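PDB 6WH1: X-ray repair cross complementing protein 1 variant from Homo sapiens, which probably acts as a scaffold that assembles repair proteins at DNA single-strand breaks and restrains PARP1, this chain being its C-terminal BRCT domain. Local coordinates for residues K9-Y14 with R73-C78; V47-E52 with Y90-Q95. All blocks are in the same frame, centred on the assembly; numbering follows the deposited sequence.

Contact 1 of 2, residues K9-Y14 with R73-C78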
loop_
_atom_site.group_PDB
_atom_site.type_symbol
_atom_site.label_atom_id
_atom_site.label_comp_id
_atom_site.label_asym_id
_atom_site.label_seq_id
_atom_site.Cartn_x
_atom_site.Cartn_y
_atom_site.Cartn_z
ATOM N N LYS A 9 -3.727 -7.803 9.514
ATOM C CA LYS A 9 -4.994 -7.775 8.794
ATOM C C LYS A 9 -4.738 -7.890 7.297
ATOM O O LYS A 9 -3.921 -7.148 6.742
ATOM C CB LYS A 9 -5.769 -6.492 9.102
ATOM C CG LYS A 9 -6.281 -6.404 10.532
ATOM C CD LYS A 9 -6.903 -5.044 10.814
ATOM C CE LYS A 9 -8.002 -5.143 11.863
ATOM N NZ LYS A 9 -7.527 -5.836 13.089
ATOM N N HIS A 10 -5.444 -8.811 6.649
ATOM C CA HIS A 10 -5.243 -9.099 5.235
ATOM C C HIS A 10 -6.353 -8.448 4.420
ATOM O O HIS A 10 -7.540 -8.698 4.661
ATOM C CB HIS A 10 -5.188 -10.606 4.999
ATOM C CG HIS A 10 -4.014 -11.264 5.651
ATOM N ND1 HIS A 10 -2.884 -11.631 4.953
ATOM C CD2 HIS A 10 -3.784 -11.598 6.942
ATOM C CE1 HIS A 10 -2.013 -12.174 5.784
ATOM N NE2 HIS A 10 -2.533 -12.166 6.997
ATOM N N PHE A 11 -5.958 -7.622 3.456
ATOM C CA PHE A 11 -6.861 -6.825 2.642
ATOM C C PHE A 11 -6.792 -7.282 1.191
ATOM O O PHE A 11 -5.730 -7.677 0.695
ATOM C CB PHE A 11 -6.504 -5.326 2.711
ATOM C CG PHE A 11 -6.629 -4.724 4.087
ATOM C CD1 PHE A 11 -5.674 -4.974 5.060
ATOM C CD2 PHE A 11 -7.696 -3.896 4.401
ATOM C CE1 PHE A 11 -5.786 -4.419 6.323
ATOM C CE2 PHE A 11 -7.817 -3.344 5.665
ATOM C CZ PHE A 11 -6.858 -3.603 6.627
ATOM N N PHE A 12 -7.935 -7.222 0.509
ATOM C CA PHE A 12 -7.989 -7.403 -0.934
ATOM C C PHE A 12 -8.840 -6.295 -1.526
ATOM O O PHE A 12 -9.977 -6.081 -1.094
ATOM C CB PHE A 12 -8.563 -8.765 -1.337
ATOM C CG PHE A 12 -8.653 -8.961 -2.830
ATOM C CD1 PHE A 12 -7.501 -9.086 -3.598
ATOM C CD2 PHE A 12 -9.885 -8.999 -3.468
ATOM C CE1 PHE A 12 -7.580 -9.265 -4.977
ATOM C CE2 PHE A 12 -9.971 -9.176 -4.848
ATOM C CZ PHE A 12 -8.816 -9.307 -5.602
ATOM N N LEU A 13 -8.284 -5.593 -2.508
ATOM C CA LEU A 13 -8.990 -4.522 -3.203
ATOM C C LEU A 13 -9.671 -5.124 -4.428
ATOM O O LEU A 13 -9.000 -5.553 -5.372
ATOM C CB LEU A 13 -8.021 -3.406 -3.584
ATOM C CG LEU A 13 -7.038 -2.994 -2.479
ATOM C CD1 LEU A 13 -6.132 -1.864 -2.936
ATOM C CD2 LEU A 13 -7.774 -2.603 -1.203
ATOM N N TYR A 14 -11.000 -5.169 -4.406
ATOM C CA TYR A 14 -11.781 -5.827 -5.445
ATOM C C TYR A 14 -12.484 -4.785 -6.302
ATOM O O TYR A 14 -13.127 -3.870 -5.775
ATOM C CB TYR A 14 -12.798 -6.793 -4.832
ATOM C CG TYR A 14 -13.801 -7.363 -5.816
ATOM C CD1 TYR A 14 -13.447 -8.392 -6.675
ATOM C CD2 TYR A 14 -15.105 -6.882 -5.875
ATOM C CE1 TYR A 14 -14.358 -8.921 -7.571
ATOM C CE2 TYR A 14 -16.024 -7.404 -6.768
ATOM C CZ TYR A 14 -15.644 -8.423 -7.613
ATOM O OH TYR A 14 -16.553 -8.951 -8.503
ATOM N N ARG A 73 -13.753 4.499 2.227
ATOM C CA ARG A 73 -13.801 5.576 3.208
ATOM C C ARG A 73 -13.366 5.096 4.586
ATOM O O ARG A 73 -12.883 5.898 5.392
ATOM C CB ARG A 73 -15.199 6.190 3.276
ATOM C CG ARG A 73 -15.202 7.555 3.950
ATOM C CD ARG A 73 -16.601 8.055 4.237
ATOM N NE ARG A 73 -16.644 8.880 5.441
ATOM C CZ ARG A 73 -17.749 9.120 6.138
ATOM N NH1 ARG A 73 -18.904 8.600 5.743
ATOM N NH2 ARG A 73 -17.702 9.878 7.225
ATOM N N TRP A 74 -13.523 3.802 4.875
ATOM C CA TRP A 74 -12.980 3.260 6.117
ATOM C C TRP A 74 -11.483 3.512 6.207
ATOM O O TRP A 74 -10.986 4.023 7.216
ATOM C CB TRP A 74 -13.266 1.763 6.215
ATOM C CG TRP A 74 -12.671 1.113 7.433
ATOM C CD1 TRP A 74 -12.636 1.625 8.698
ATOM C CD2 TRP A 74 -12.024 -0.167 7.501
ATOM N NE1 TRP A 74 -12.013 0.744 9.550
ATOM C CE2 TRP A 74 -11.629 -0.365 8.842
ATOM C CE3 TRP A 74 -11.745 -1.165 6.563
ATOM C CZ2 TRP A 74 -10.969 -1.520 9.265
ATOM C CZ3 TRP A 74 -11.087 -2.312 6.986
ATOM C CH2 TRP A 74 -10.707 -2.477 8.325
ATOM N N ILE A 75 -10.748 3.148 5.155
ATOM C CA ILE A 75 -9.305 3.363 5.128
ATOM C C ILE A 75 -8.988 4.849 5.223
ATOM O O ILE A 75 -8.097 5.268 5.983
ATOM C CB ILE A 75 -8.706 2.735 3.856
ATOM C CG1 ILE A 75 -9.231 1.309 3.656
ATOM C CG2 ILE A 75 -7.193 2.751 3.912
ATOM C CD1 ILE A 75 -8.674 0.306 4.635
ATOM N N TYR A 76 -9.712 5.672 4.455
ATOM C CA TYR A 76 -9.437 7.110 4.464
ATOM C C TYR A 76 -9.589 7.691 5.865
ATOM O O TYR A 76 -8.707 8.404 6.356
ATOM C CB TYR A 76 -10.359 7.842 3.490
ATOM C CG TYR A 76 -10.242 7.377 2.065
ATOM C CD1 TYR A 76 -9.012 7.016 1.532
ATOM C CD2 TYR A 76 -11.363 7.292 1.252
ATOM C CE1 TYR A 76 -8.903 6.584 0.230
ATOM C CE2 TYR A 76 -11.265 6.862 -0.051
ATOM C CZ TYR A 76 -10.032 6.511 -0.558
ATOM O OH TYR A 76 -9.928 6.080 -1.857
ATOM N N SER A 77 -10.710 7.394 6.528
ATOM C CA SER A 77 -10.960 7.959 7.851
ATOM C C SER A 77 -10.059 7.346 8.908
ATOM O O SER A 77 -9.729 8.015 9.896
ATOM C CB SER A 77 -12.429 7.780 8.237
ATOM O OG SER A 77 -13.283 8.009 7.134
ATOM N N CYS A 78 -9.665 6.082 8.735
ATOM C CA CYS A 78 -8.641 5.514 9.599
ATOM C C CYS A 78 -7.370 6.341 9.522
ATOM O O CYS A 78 -6.716 6.592 10.540
ATOM C CB CYS A 78 -8.361 4.064 9.207
ATOM S SG CYS A 78 -9.443 2.827 9.953
#
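F11 of the inner strand 10-13 and W74 of helix 72-81 meet ring against ring, CE2 of F11 lying 3.7 Å from CZ3 of W74. The tryptophan atom sits at the edge of the phenylalanine ring, near its plane. The planes are inclined by only 30°, yet the six-membered rings are slid so far apart, with centroids 6.0 Å from each other, that they barely overlap. On the same corner of F11, I75 brings its terminal methyl: CD1 stands 3.9 Å from F11 CE2, reaching the ring obliquely. One aromatic CH thus meets both an indole and an aliphatic tip.

The tryptophan swings into the core because its CG is anti to the backbone N (chi1 177°), which carries the indole out from the helix toward the sheet. L85 then holds it there, its carbonyl oxygen accepting the indole NE1 hydrogen and satisfying that polar group. Further out, F46 meets the rings of both F11 and W74, F6 adds another ring beside F11, and V29 and Y28 of helix 21-31 touch F11 and I75 respectively. Large apolar side chains suit this layer: the nearest CA atoms, those of F11 and I75, are 10.8 Å apart, and F11, W74 and I75 fill the space. With no hydrogen bond between the two segments, the helix is held against the BRCT sheet here by dispersion and the burial of apolar surface.

Contact 2 of 2, residues V47-E52 with Y90-Q95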
loop_
_atom_site.group_PDB
_atom_site.type_symbol
_atom_site.label_atom_id
_atom_site.label_comp_id
_atom_site.label_asym_id
_atom_site.label_seq_id
_atom_site.Cartn_x
_atom_site.Cartn_y
_atom_site.Cartn_z
ATOM N N VAL A 47 -12.362 -7.230 2.384
ATOM C CA VAL A 47 -12.474 -6.860 0.981
ATOM C C VAL A 47 -12.876 -5.392 0.927
ATOM O O VAL A 47 -13.891 -4.995 1.509
ATOM C CB VAL A 47 -13.491 -7.746 0.248
ATOM C CG1 VAL A 47 -13.767 -7.199 -1.144
ATOM C CG2 VAL A 47 -12.980 -9.175 0.156
ATOM N N ILE A 48 -12.065 -4.581 0.255
ATOM C CA ILE A 48 -12.355 -3.167 0.048
ATOM C C ILE A 48 -12.889 -2.994 -1.367
ATOM O O ILE A 48 -12.209 -3.344 -2.340
ATOM C CB ILE A 48 -11.107 -2.300 0.277
ATOM C CG1 ILE A 48 -10.290 -2.830 1.464
ATOM C CG2 ILE A 48 -11.500 -0.844 0.474
ATOM C CD1 ILE A 48 -10.974 -2.681 2.806
ATOM N N THR A 49 -14.107 -2.462 -1.491
ATOM C CA THR A 49 -14.730 -2.267 -2.795
ATOM C C THR A 49 -15.480 -0.948 -2.839
ATOM O O THR A 49 -16.009 -0.474 -1.830
ATOM C CB THR A 49 -15.735 -3.372 -3.149
ATOM O OG1 THR A 49 -16.680 -3.523 -2.081
ATOM C CG2 THR A 49 -15.036 -4.665 -3.361
ATOM N N ALA A 50 -15.531 -0.369 -4.038
ATOM C CA ALA A 50 -16.487 0.681 -4.347
ATOM C C ALA A 50 -17.706 0.146 -5.075
ATOM O O ALA A 50 -18.730 0.835 -5.135
ATOM C CB ALA A 50 -15.831 1.774 -5.197
ATOM N N GLN A 51 -17.616 -1.064 -5.615
ATOM C CA GLN A 51 -18.708 -1.663 -6.356
ATOM C C GLN A 51 -19.753 -2.226 -5.403
ATOM O O GLN A 51 -19.569 -2.282 -4.184
ATOM C CB GLN A 51 -18.187 -2.757 -7.283
ATOM C CG GLN A 51 -17.116 -2.273 -8.236
ATOM C CD GLN A 51 -16.602 -3.375 -9.133
ATOM O OE1 GLN A 51 -16.683 -4.555 -8.794
ATOM N NE2 GLN A 51 -16.060 -2.995 -10.284
ATOM N N GLU A 52 -20.859 -2.659 -5.983
ATOM C CA GLU A 52 -21.991 -3.120 -5.205
ATOM C C GLU A 52 -21.902 -4.621 -4.950
ATOM O O GLU A 52 -21.142 -5.345 -5.597
ATOM C CB GLU A 52 -23.294 -2.769 -5.918
ATOM C CG GLU A 52 -23.552 -1.276 -6.055
ATOM C CD GLU A 52 -23.607 -0.557 -4.713
ATOM O OE1 GLU A 52 -23.130 0.594 -4.647
ATOM O OE2 GLU A 52 -24.121 -1.133 -3.728
ATOM N N TYR A 90 -18.672 1.518 7.699
ATOM C CA TYR A 90 -18.515 1.725 6.264
ATOM C C TYR A 90 -18.766 0.442 5.483
ATOM O O TYR A 90 -18.199 0.247 4.403
ATOM C CB TYR A 90 -17.121 2.272 5.946
ATOM C CG TYR A 90 -16.648 3.334 6.918
ATOM C CD1 TYR A 90 -15.968 2.991 8.082
ATOM C CD2 TYR A 90 -16.888 4.680 6.674
ATOM C CE1 TYR A 90 -15.539 3.960 8.970
ATOM C CE2 TYR A 90 -16.463 5.656 7.558
ATOM C CZ TYR A 90 -15.792 5.291 8.702
ATOM O OH TYR A 90 -15.368 6.260 9.581
ATOM N N GLY A 91 -19.618 -0.437 6.007
ATOM C CA GLY A 91 -19.770 -1.751 5.424
ATOM C C GLY A 91 -20.600 -1.768 4.149
ATOM O O GLY A 91 -21.412 -0.881 3.877
ATOM N N VAL A 92 -20.368 -2.814 3.358
ATOM C CA VAL A 92 -21.128 -3.109 2.149
ATOM C C VAL A 92 -21.999 -4.328 2.430
ATOM O O VAL A 92 -21.510 -5.342 2.942
ATOM C CB VAL A 92 -20.196 -3.367 0.952
ATOM C CG1 VAL A 92 -20.992 -3.463 -0.346
ATOM C CG2 VAL A 92 -19.123 -2.285 0.867
ATOM N N VAL A 93 -23.286 -4.230 2.113
ATOM C CA VAL A 93 -24.221 -5.330 2.347
ATOM C C VAL A 93 -25.091 -5.492 1.104
ATOM O O VAL A 93 -25.108 -4.614 0.229
ATOM C CB VAL A 93 -25.086 -5.090 3.608
ATOM C CG1 VAL A 93 -24.212 -4.909 4.844
ATOM C CG2 VAL A 93 -26.006 -3.905 3.405
ATOM N N PRO A 94 -25.811 -6.614 0.991
ATOM C CA PRO A 94 -26.633 -6.837 -0.208
ATOM C C PRO A 94 -27.662 -5.741 -0.438
ATOM O O PRO A 94 -28.224 -5.168 0.499
ATOM C CB PRO A 94 -27.304 -8.187 0.071
ATOM C CG PRO A 94 -26.357 -8.889 0.966
ATOM C CD PRO A 94 -25.741 -7.826 1.831
ATOM N N GLN A 95 -27.911 -5.468 -1.715
ATOM C CA GLN A 95 -28.800 -4.396 -2.148
ATOM C C GLN A 95 -30.027 -4.946 -2.867
ATOM O O GLN A 95 -30.920 -5.516 -2.246
ATOM C CB GLN A 95 -28.045 -3.453 -3.075
ATOM C CG GLN A 95 -27.750 -4.083 -4.419
ATOM C CD GLN A 95 -26.322 -3.881 -4.846
ATOM O OE1 GLN A 95 -25.460 -3.567 -4.024
ATOM N NE2 GLN A 95 -26.055 -4.074 -6.133
#
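V92 turns its side chain toward the loop that follows strand 46-48, meeting T49 where the C-terminal tail of this BRCT domain passes the end of the parallel sheet. The two beta-branched side chains cross obliquely, and CG2 of V92 comes to 4.0 Å from OG1 of T49. That hydroxyl lies between its own backbone N and carbonyl carbon (chi1 52°), and it is buried with no polar partner in the model. The threonine probably contributes chiefly shape here, a compact neighbour for valine. The other valine methyl, CG1, lies 4.3 Å from the backbone O of Q51, while F69 and R71 also touch V92. NH1 of R71 also donates hydrogen bonds to the carbonyl oxygens of T49 and Q51.

At the exposed end the flexible, polar E52 and Q95 approach at about a right angle, with carboxylate and amide planes 55° apart. Q95 is poorly ordered, so details there are doubtful. As modelled, its amide lies against E52 CB, and a bend at chi2 (-59°) brings E52 OE2 round to it, 2.8 Å from Q95 OE1. OE2 also has a long, weak ion pair with R71, and Q95 OE1 takes a weak hydrogen bond from W53 N.

The centres of contacts 1 and 2 are 11 Å apart, and the two share the parallel sheet of the BRCT domain, in which strands 10-13 and 46-48 are neighbours. Contact 1 lies in the core, 3 Å from the centre of the chain; contact 2 lies 10 Å out and is partly exposed. Their segments alternate along the sequence: 9-14, 47-52, 73-78, 90-95. Probable backbone hydrogen bonds join them, F12 O to I48 N and Y14 N to I48 O, while W74 packs on Y90. Strand pairing thus joins 9-14 to 47-52, and side-chain packing of the tail on T49 and W74 brings 90-95 onto the same core, making one compact unit.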